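Local coordinates for protein Agap007691-pb (PDB 5C98) that is of unknown function but belongs to the serpin family, most members of which inhibit serine proteases, and may therefore inhibit such enzymes, at residues Glu105-Asp110 with His308-Ser313; Leu98-Val103 with Gln122-Pro127; Gly58-Glu63 with Phe302-Leu307. All blocks are in the same frame, centred on the assembly; numbering follows the deposited sequence.

Contact 1. Residues Glu105-Asp110 with His308-Ser313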
loop_
_atom_site.group_PDB
_atom_site.type_symbol
_atom_site.label_atom_id
_atom_site.label_comp_id
_atom_site.label_asym_id
_atom_site.label_seq_id
_atom_site.Cartn_x
_atom_site.Cartn_y
_atom_site.Cartn_z
ATOM N N GLU A 105 -10.318 10.314 -24.115
ATOM C CA GLU A 105 -9.867 9.947 -25.453
ATOM C C GLU A 105 -10.054 11.056 -26.480
ATOM O O GLU A 105 -9.360 11.050 -27.500
ATOM C CB GLU A 105 -10.598 8.694 -25.933
ATOM C CG GLU A 105 -12.120 8.852 -26.135
ATOM C CD GLU A 105 -12.808 7.531 -26.454
ATOM O OE1 GLU A 105 -12.149 6.476 -26.370
ATOM O OE2 GLU A 105 -14.015 7.551 -26.785
ATOM N N THR A 106 -10.955 12.007 -26.255
ATOM C CA THR A 106 -11.191 13.009 -27.289
ATOM C C THR A 106 -10.213 14.174 -27.234
ATOM O O THR A 106 -10.308 15.059 -28.092
ATOM C CB THR A 106 -12.611 13.573 -27.216
ATOM O OG1 THR A 106 -12.817 14.180 -25.941
ATOM C CG2 THR A 106 -13.676 12.476 -27.484
ATOM N N LEU A 107 -9.293 14.200 -26.274
ATOM C CA LEU A 107 -8.327 15.284 -26.136
ATOM C C LEU A 107 -6.958 14.799 -26.592
ATOM O O LEU A 107 -6.402 13.866 -26.008
ATOM C CB LEU A 107 -8.259 15.769 -24.686
ATOM C CG LEU A 107 -9.556 16.329 -24.085
ATOM C CD1 LEU A 107 -9.322 16.759 -22.653
ATOM C CD2 LEU A 107 -10.052 17.500 -24.920
ATOM N N ARG A 108 -6.385 15.483 -27.575
ATOM C CA ARG A 108 -5.028 15.176 -27.996
ATOM C C ARG A 108 -4.051 15.417 -26.852
ATOM O O ARG A 108 -4.144 16.413 -26.133
ATOM C CB ARG A 108 -4.661 16.050 -29.195
ATOM C CG ARG A 108 -3.318 15.735 -29.798
ATOM C CD ARG A 108 -3.087 16.567 -31.054
ATOM N NE ARG A 108 -1.687 16.940 -31.232
ATOM C CZ ARG A 108 -1.265 17.797 -32.159
ATOM N NH1 ARG A 108 -2.136 18.362 -32.986
ATOM N NH2 ARG A 108 0.028 18.089 -32.262
ATOM N N LEU A 109 -3.129 14.480 -26.679
ATOM C CA LEU A 109 -2.111 14.560 -25.641
ATOM C C LEU A 109 -0.948 15.449 -26.065
ATOM O O LEU A 109 -0.583 15.525 -27.239
ATOM C CB LEU A 109 -1.571 13.165 -25.333
ATOM C CG LEU A 109 -2.617 12.199 -24.751
ATOM C CD1 LEU A 109 -2.051 10.802 -24.656
ATOM C CD2 LEU A 109 -3.065 12.692 -23.379
ATOM N N ASP A 110 -0.335 16.098 -25.076
ATOM C CA ASP A 110 0.877 16.859 -25.332
ATOM C C ASP A 110 2.035 15.908 -25.601
ATOM O O ASP A 110 2.101 14.800 -25.054
ATOM C CB ASP A 110 1.216 17.738 -24.131
ATOM C CG ASP A 110 2.519 18.503 -24.328
ATOM O OD1 ASP A 110 2.527 19.370 -25.204
ATOM O OD2 ASP A 110 3.496 18.201 -23.609
ATOM N N HIS A 308 0.306 19.671 -17.119
ATOM C CA HIS A 308 0.321 19.821 -18.573
ATOM C C HIS A 308 0.278 18.439 -19.202
ATOM O O HIS A 308 1.297 17.782 -19.378
ATOM C CB HIS A 308 1.552 20.585 -19.026
ATOM C CG HIS A 308 1.583 20.847 -20.493
ATOM N ND1 HIS A 308 2.755 21.048 -21.183
ATOM C CD2 HIS A 308 0.586 20.941 -21.405
ATOM C CE1 HIS A 308 2.482 21.246 -22.458
ATOM N NE2 HIS A 308 1.174 21.186 -22.619
ATOM N N VAL A 309 -0.933 17.990 -19.526
ATOM C CA VAL A 309 -1.162 16.675 -20.101
ATOM C C VAL A 309 -1.599 16.765 -21.554
ATOM O O VAL A 309 -1.181 15.950 -22.379
ATOM C CB VAL A 309 -2.222 15.938 -19.276
ATOM C CG1 VAL A 309 -2.647 14.626 -19.946
ATOM C CG2 VAL A 309 -1.704 15.725 -17.873
ATOM N N PHE A 310 -2.448 17.735 -21.872
ATOM C CA PHE A 310 -3.109 17.805 -23.168
ATOM C C PHE A 310 -2.516 18.876 -24.081
ATOM O O PHE A 310 -1.890 19.846 -23.651
ATOM C CB PHE A 310 -4.593 18.054 -22.939
ATOM C CG PHE A 310 -5.251 16.964 -22.147
ATOM C CD1 PHE A 310 -5.468 15.731 -22.726
ATOM C CD2 PHE A 310 -5.584 17.132 -20.814
ATOM C CE1 PHE A 310 -6.025 14.700 -22.020
ATOM C CE2 PHE A 310 -6.151 16.102 -20.106
ATOM C CZ PHE A 310 -6.369 14.885 -20.709
ATOM N N HIS A 311 -2.739 18.674 -25.377
ATOM C CA HIS A 311 -2.189 19.553 -26.388
ATOM C C HIS A 311 -2.796 20.952 -26.326
ATOM O O HIS A 311 -2.067 21.953 -26.306
ATOM C CB HIS A 311 -2.450 18.924 -27.751
ATOM C CG HIS A 311 -2.071 19.802 -28.890
ATOM N ND1 HIS A 311 -0.759 20.074 -29.194
ATOM C CD2 HIS A 311 -2.821 20.503 -29.772
ATOM C CE1 HIS A 311 -0.715 20.882 -30.238
ATOM N NE2 HIS A 311 -1.952 21.162 -30.605
ATOM N N ASP A 312 -4.126 21.051 -26.333
ATOM C CA ASP A 312 -4.778 22.352 -26.482
ATOM C C ASP A 312 -6.026 22.471 -25.615
ATOM O O ASP A 312 -7.062 22.969 -26.068
ATOM C CB ASP A 312 -5.138 22.612 -27.944
ATOM C CG ASP A 312 -6.008 21.514 -28.535
ATOM O OD1 ASP A 312 -6.590 20.724 -27.765
ATOM O OD2 ASP A 312 -6.105 21.440 -29.781
ATOM N N SER A 313 -5.960 22.023 -24.361
ATOM C CA SER A 313 -7.083 22.195 -23.454
ATOM C C SER A 313 -6.739 22.868 -22.129
ATOM O O SER A 313 -7.636 23.043 -21.299
ATOM C CB SER A 313 -7.782 20.853 -23.199
ATOM O OG SER A 313 -6.962 19.986 -22.449
HETATM O O HOH W 1 -5.950 18.680 -26.132
HETATM O O HOH W 2 -7.702 17.962 -28.607
HETATM O O HOH W 3 3.462 17.540 -20.956
#

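Contact 2. Residues Leu98-Val103 with Gln122-Pro127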
loop_
_atom_site.group_PDB
_atom_site.type_symbol
_atom_site.label_atom_id
_atom_site.label_comp_id
_atom_site.label_asym_id
_atom_site.label_seq_id
_atom_site.Cartn_x
_atom_site.Cartn_y
_atom_site.Cartn_z
ATOM N N LEU A 98 1.804 -1.697 -9.750
ATOM C CA LEU A 98 1.447 -1.345 -11.117
ATOM C C LEU A 98 0.573 -0.110 -11.111
ATOM O O LEU A 98 -0.453 -0.086 -10.417
ATOM C CB LEU A 98 0.688 -2.489 -11.792
ATOM C CG LEU A 98 1.477 -3.781 -12.033
ATOM C CD1 LEU A 98 0.523 -4.977 -12.241
ATOM C CD2 LEU A 98 2.414 -3.596 -13.213
ATOM N N SER A 99 0.960 0.897 -11.870
ATOM C CA SER A 99 0.135 2.075 -12.080
ATOM C C SER A 99 -0.569 2.015 -13.427
ATOM O O SER A 99 -0.112 1.377 -14.379
ATOM C CB SER A 99 0.949 3.356 -12.000
ATOM O OG SER A 99 1.984 3.365 -12.965
ATOM N N PHE A 100 -1.681 2.742 -13.504
ATOM C CA PHE A 100 -2.510 2.751 -14.699
ATOM C C PHE A 100 -3.145 4.127 -14.757
ATOM O O PHE A 100 -3.541 4.683 -13.719
ATOM C CB PHE A 100 -3.562 1.653 -14.568
ATOM C CG PHE A 100 -4.431 1.476 -15.760
ATOM C CD1 PHE A 100 -3.952 0.799 -16.862
ATOM C CD2 PHE A 100 -5.726 1.977 -15.792
ATOM C CE1 PHE A 100 -4.738 0.618 -18.003
ATOM C CE2 PHE A 100 -6.524 1.791 -16.919
ATOM C CZ PHE A 100 -6.029 1.134 -18.034
ATOM N N VAL A 101 -3.222 4.679 -15.950
ATOM C CA VAL A 101 -3.709 6.034 -16.144
ATOM C C VAL A 101 -4.833 6.003 -17.160
ATOM O O VAL A 101 -4.686 5.406 -18.237
ATOM C CB VAL A 101 -2.584 6.959 -16.634
ATOM C CG1 VAL A 101 -3.055 8.381 -16.774
ATOM C CG2 VAL A 101 -1.371 6.877 -15.723
ATOM N N LEU A 102 -5.949 6.658 -16.829
ATOM C CA LEU A 102 -6.994 6.942 -17.802
ATOM C C LEU A 102 -6.900 8.393 -18.243
ATOM O O LEU A 102 -6.724 9.293 -17.427
ATOM C CB LEU A 102 -8.393 6.728 -17.224
ATOM C CG LEU A 102 -8.794 5.316 -16.823
ATOM C CD1 LEU A 102 -10.161 5.350 -16.165
ATOM C CD2 LEU A 102 -8.812 4.430 -18.058
ATOM N N VAL A 103 -7.017 8.611 -19.544
ATOM C CA VAL A 103 -7.109 9.949 -20.117
ATOM C C VAL A 103 -8.338 10.002 -21.014
ATOM O O VAL A 103 -8.711 9.013 -21.659
ATOM C CB VAL A 103 -5.848 10.359 -20.918
ATOM C CG1 VAL A 103 -4.649 10.531 -20.001
ATOM C CG2 VAL A 103 -5.551 9.361 -22.029
ATOM N N GLN A 122 7.439 3.305 -16.453
ATOM C CA GLN A 122 6.849 1.967 -16.396
ATOM C C GLN A 122 5.419 2.152 -15.917
ATOM O O GLN A 122 5.138 2.198 -14.717
ATOM C CB GLN A 122 7.694 1.140 -15.438
ATOM C CG GLN A 122 7.323 -0.250 -15.084
ATOM C CD GLN A 122 8.354 -0.824 -14.095
ATOM O OE1 GLN A 122 9.489 -0.313 -13.965
ATOM N NE2 GLN A 122 7.963 -1.870 -13.389
ATOM N N THR A 123 4.516 2.313 -16.880
ATOM C CA THR A 123 3.108 2.548 -16.618
ATOM C C THR A 123 2.359 2.224 -17.902
ATOM O O THR A 123 2.957 1.957 -18.945
ATOM C CB THR A 123 2.851 3.993 -16.138
ATOM O OG1 THR A 123 1.523 4.087 -15.614
ATOM C CG2 THR A 123 3.015 5.018 -17.249
ATOM N N THR A 124 1.033 2.228 -17.801
ATOM C CA THR A 124 0.152 2.059 -18.947
ATOM C C THR A 124 -0.894 3.165 -18.922
ATOM O O THR A 124 -1.501 3.433 -17.881
ATOM C CB THR A 124 -0.499 0.668 -18.934
ATOM O OG1 THR A 124 0.512 -0.330 -19.195
ATOM C CG2 THR A 124 -1.530 0.557 -20.038
ATOM N N VAL A 125 -1.047 3.841 -20.048
ATOM C CA VAL A 125 -2.066 4.869 -20.236
ATOM C C VAL A 125 -3.077 4.332 -21.230
ATOM O O VAL A 125 -2.704 3.877 -22.321
ATOM C CB VAL A 125 -1.443 6.173 -20.764
ATOM C CG1 VAL A 125 -2.499 7.237 -20.987
ATOM C CG2 VAL A 125 -0.383 6.690 -19.820
ATOM N N GLU A 126 -4.357 4.396 -20.878
ATOM C CA GLU A 126 -5.420 4.026 -21.804
ATOM C C GLU A 126 -6.357 5.202 -22.038
ATOM O O GLU A 126 -6.942 5.724 -21.073
ATOM C CB GLU A 126 -6.213 2.831 -21.295
ATOM C CG GLU A 126 -7.202 2.330 -22.335
ATOM C CD GLU A 126 -7.713 0.926 -22.070
ATOM O OE1 GLU A 126 -7.031 0.160 -21.349
ATOM O OE2 GLU A 126 -8.799 0.582 -22.593
ATOM N N PRO A 127 -6.513 5.665 -23.282
ATOM C CA PRO A 127 -7.570 6.643 -23.578
ATOM C C PRO A 127 -8.928 5.967 -23.552
ATOM O O PRO A 127 -9.120 4.909 -24.151
ATOM C CB PRO A 127 -7.226 7.129 -24.988
ATOM C CG PRO A 127 -5.895 6.580 -25.307
ATOM C CD PRO A 127 -5.712 5.364 -24.475
HETATM O O HOH W 4 3.653 0.429 -13.181
#

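Contact 3. Residues Gly58-Glu63 with Phe302-Leu307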
loop_
_atom_site.group_PDB
_atom_site.type_symbol
_atom_site.label_atom_id
_atom_site.label_comp_id
_atom_site.label_asym_id
_atom_site.label_seq_id
_atom_site.Cartn_x
_atom_site.Cartn_y
_atom_site.Cartn_z
ATOM N N GLY A 58 3.004 22.486 -12.704
ATOM C CA GLY A 58 3.379 23.863 -12.498
ATOM C C GLY A 58 3.990 24.066 -11.125
ATOM O O GLY A 58 4.184 23.133 -10.348
ATOM N N ALA A 59 4.282 25.327 -10.824
ATOM C CA ALA A 59 5.063 25.644 -9.635
ATOM C C ALA A 59 4.383 25.181 -8.357
ATOM O O ALA A 59 5.054 24.688 -7.440
ATOM C CB ALA A 59 5.274 27.145 -9.574
ATOM N N ALA A 60 3.061 25.374 -8.248
ATOM C CA ALA A 60 2.360 25.033 -7.010
ATOM C C ALA A 60 2.451 23.544 -6.708
ATOM O O ALA A 60 2.712 23.147 -5.561
ATOM C CB ALA A 60 0.893 25.462 -7.074
ATOM N N VAL A 61 2.202 22.700 -7.706
ATOM C CA VAL A 61 2.237 21.259 -7.474
ATOM C C VAL A 61 3.668 20.753 -7.355
ATOM O O VAL A 61 3.944 19.832 -6.578
ATOM C CB VAL A 61 1.422 20.500 -8.545
ATOM C CG1 VAL A 61 1.699 18.983 -8.526
ATOM C CG2 VAL A 61 -0.048 20.760 -8.323
ATOM N N GLN A 62 4.607 21.300 -8.125
ATOM C CA GLN A 62 5.989 20.888 -7.920
ATOM C C GLN A 62 6.435 21.147 -6.484
ATOM O O GLN A 62 7.116 20.309 -5.890
ATOM C CB GLN A 62 6.922 21.549 -8.930
ATOM C CG GLN A 62 6.788 20.936 -10.296
ATOM C CD GLN A 62 7.867 21.350 -11.255
ATOM O OE1 GLN A 62 8.454 22.422 -11.132
ATOM N NE2 GLN A 62 8.120 20.490 -12.265
ATOM N N GLU A 63 6.047 22.292 -5.902
ATOM C CA GLU A 63 6.380 22.567 -4.512
ATOM C C GLU A 63 5.752 21.532 -3.596
ATOM O O GLU A 63 6.419 20.980 -2.717
ATOM C CB GLU A 63 5.917 23.973 -4.143
ATOM C CG GLU A 63 6.293 24.396 -2.735
ATOM C CD GLU A 63 5.808 25.800 -2.427
ATOM O OE1 GLU A 63 4.636 25.942 -2.023
ATOM O OE2 GLU A 63 6.589 26.745 -2.618
ATOM N N PHE A 302 -4.899 17.908 -6.801
ATOM C CA PHE A 302 -6.290 17.570 -7.048
ATOM C C PHE A 302 -7.183 18.796 -7.081
ATOM O O PHE A 302 -8.340 18.679 -7.490
ATOM C CB PHE A 302 -6.787 16.580 -5.975
ATOM C CG PHE A 302 -5.904 15.372 -5.803
ATOM C CD1 PHE A 302 -5.939 14.344 -6.718
ATOM C CD2 PHE A 302 -5.041 15.261 -4.728
ATOM C CE1 PHE A 302 -5.117 13.228 -6.570
ATOM C CE2 PHE A 302 -4.221 14.151 -4.584
ATOM C CZ PHE A 302 -4.256 13.153 -5.497
ATOM N N GLU A 303 -6.675 19.963 -6.661
ATOM C CA GLU A 303 -7.485 21.156 -6.428
ATOM C C GLU A 303 -7.056 22.357 -7.259
ATOM O O GLU A 303 -7.802 23.340 -7.324
ATOM C CB GLU A 303 -7.411 21.565 -4.949
ATOM C CG GLU A 303 -7.956 20.532 -3.986
ATOM C CD GLU A 303 -7.641 20.871 -2.538
ATOM O OE1 GLU A 303 -7.169 22.000 -2.282
ATOM O OE2 GLU A 303 -7.855 20.007 -1.660
ATOM N N ILE A 304 -5.877 22.320 -7.862
ATOM C CA ILE A 304 -5.382 23.375 -8.731
ATOM C C ILE A 304 -5.140 22.746 -10.092
ATOM O O ILE A 304 -4.582 21.645 -10.184
ATOM C CB ILE A 304 -4.069 23.967 -8.175
ATOM C CG1 ILE A 304 -4.327 24.600 -6.804
ATOM C CG2 ILE A 304 -3.478 24.997 -9.139
ATOM C CD1 ILE A 304 -3.070 24.909 -6.013
ATOM N N ASP A 305 -5.538 23.450 -11.150
ATOM C CA ASP A 305 -5.324 22.953 -12.510
ATOM C C ASP A 305 -3.892 23.267 -12.903
ATOM O O ASP A 305 -3.576 24.360 -13.371
ATOM C CB ASP A 305 -6.334 23.562 -13.471
ATOM C CG ASP A 305 -7.751 23.124 -13.154
ATOM O OD1 ASP A 305 -8.015 21.910 -13.215
ATOM O OD2 ASP A 305 -8.595 23.988 -12.829
ATOM N N ASP A 306 -3.004 22.283 -12.703
ATOM C CA ASP A 306 -1.580 22.534 -12.773
ATOM C C ASP A 306 -0.786 21.533 -13.603
ATOM O O ASP A 306 0.414 21.749 -13.783
ATOM C CB ASP A 306 -0.986 22.605 -11.351
ATOM C CG ASP A 306 0.145 23.631 -11.217
ATOM O OD1 ASP A 306 0.109 24.701 -11.874
ATOM O OD2 ASP A 306 1.087 23.364 -10.430
ATOM N N LEU A 307 -1.399 20.495 -14.162
ATOM C CA LEU A 307 -0.666 19.478 -14.924
ATOM C C LEU A 307 -0.820 19.673 -16.422
ATOM O O LEU A 307 -1.942 19.789 -16.938
ATOM C CB LEU A 307 -1.149 18.073 -14.580
ATOM C CG LEU A 307 -1.137 17.735 -13.092
ATOM C CD1 LEU A 307 -1.599 16.307 -12.813
ATOM C CD2 LEU A 307 0.244 17.970 -12.509
HETATM O O HOH W 5 1.346 26.730 -10.272
#

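Contact 1. Residues Glu105-Asp110 with His308-Ser313
R108 and D110 on one loop pair with H311 and V309 on the other through two backbone hydrogen bonds. H311 N to R108 O and D110 N to V309 O both measure 2.8 Å and are nearly straight, the first with 174° at the hydrogen, giving a single bridge between L109 and F310. R108 O, which also lies in plane at the F310 ring edge, accepts a further hydrogen bond from a water that in turn accepts from D312 N; a second water joins R108 N to D312 OD1.

D110 CG approaches H308 CE1 to 3.3 Å without hydrogen bonding to the ring; D110 OD2 instead caps E112 N, and a water links it to H308 O.

Stacking continues the join at the surface. R108 CG lies anti to the backbone N (chi1 -175°), and the guanidinium lies flat on the H311 imidazole, planes 7° apart, with CZ 3.6 Å above the ring centre.

The apolar contacts centre on F310. L107 CD1 sits 3.8 Å above its ring centre, V309 CG1 covers the opposite face, and L109 CD2 touches CE1.

The arrangement is a lone beta bridge between two serpin loops, one leading from strand 95-104 into helix 111-119, the other from helix 300-303 toward strand 320-328.

Contact 2. Residues Leu98-Val103 with Gln122-Pro127
S99 and T123 meet through their hydroxyls, OG to OG1 at 2.8 Å, a hydrogen bond in which either may donate. S99 OG is placed between its backbone N and carbonyl carbon (chi1 59°), which turns it toward T123 in the adjoining segment. Beside it the backbones are joined by a water that accepts from S99 N and donates to Q122 O.

Further along, side chains separate onto two faces. On one, F100 CE1 meets the methyl CG2 of T124 at 3.8 Å, and CZ meets E126 OE1, which lies at the ring edge, in plane, at 3.6 Å. The E126 carboxylate stands steeply against that ring, the planes 79° apart. F143 of helix 133-146 stacks with F100, and the same helix covers T124 and E126.

On the other face V101, V103, V125 and P127 pack side by side in pairs. V101 CB faces V125 CG2 at 3.9 Å, whereas the V103 and V125 side chains cross at about a right angle; V103 CG2 also reaches P127 CB. F113 and F117 of helix 111-119 lie against these valines.

The parallel register sets which residues share a face, V101 with V125, L102 with E126 and V103 with P127. In it V101 N bonds to T124 O, E126 N to V101 O (2.8 Å, 168°) and V103 N to E126 O in a longer bond of 3.3 Å. T124 N, buried here, has no partner. Strand 95-104, helix 111-119 and strand 124-128 form a beta-alpha-beta unit, whose parallel strands make up one margin of serpin beta-sheet A.

Contact 3. Residues Gly58-Glu63 with Phe302-Leu307
D306 grips the start of helix 59-69 with its carboxylate and its backbone oxygen. V61 N donates to D306 OD2 at 3.0 Å, with 162° at the hydrogen, and meets the oxygen nearly along its C-O axis. G58 N donates to D306 O at 2.9 Å in a more bent bond (142°). The other carboxylate oxygen, OD1, serves the helix indirectly: a water accepts from A60 N and donates to OD1, the latter step 2.9 Å long. Thus V61 N, A60 N and G58 N are all linked to this one aspartate.

The fit is close. D306 OD1 lies 3.4 Å from G58 CA, on the flank of that atom turned toward D306. OD2 stands 3.1 Å from G58 O; these are two acceptors that cannot bond each other, brought together beside the V61 N bond. D306 chi1 is -144°, off the staggered positions, and with it CG lies against G58 N and CA at the helix start. The V61 and D306 side chains run alongside each other but point opposite ways, V61 CG2 lying 3.7 Å from D306 CB. The amide ends of the first turn would be expected to stabilise the negative carboxylate.

Thin apolar contacts flank this polar centre: A60 CB with I304 CD1 at 4.1 Å, and V61 CG1 with L307 CD2.

In the second shell, R315 NH1 also donates to D306 O, which therefore has two donors. L307 is fixed by backbone pairing with T316, and D305 by a salt bridge to R317. V301 lies against both V61 and L307.

G58 occupies the N-cap position of helix 59-69, and the first-turn amide of V61 is met by a carboxylate from a distant loop of the serpin fold.

The six segments follow the chain as 58-63, 98-103, 105-110, 122-127, 302-307 and 308-313, all within the serpin domain. Contacts 1 and 2 lie about 15 Å apart between centres and touch where E105 CB packs on P127 CB; strand 95-104 runs out of contact 2 into the loop of contact 1, and helix 111-119 returns to strand 124-128. Contacts 1 and 3, centres about 17 Å apart, use adjoining halves of the run 302-313. Contacts 2 and 3 do not touch, their nearest atoms being about 9 Å apart. The run 302-313 thus binds both the start of helix 59-69 and the loop beyond strand 95-104, joining helical and sheet parts of the fold.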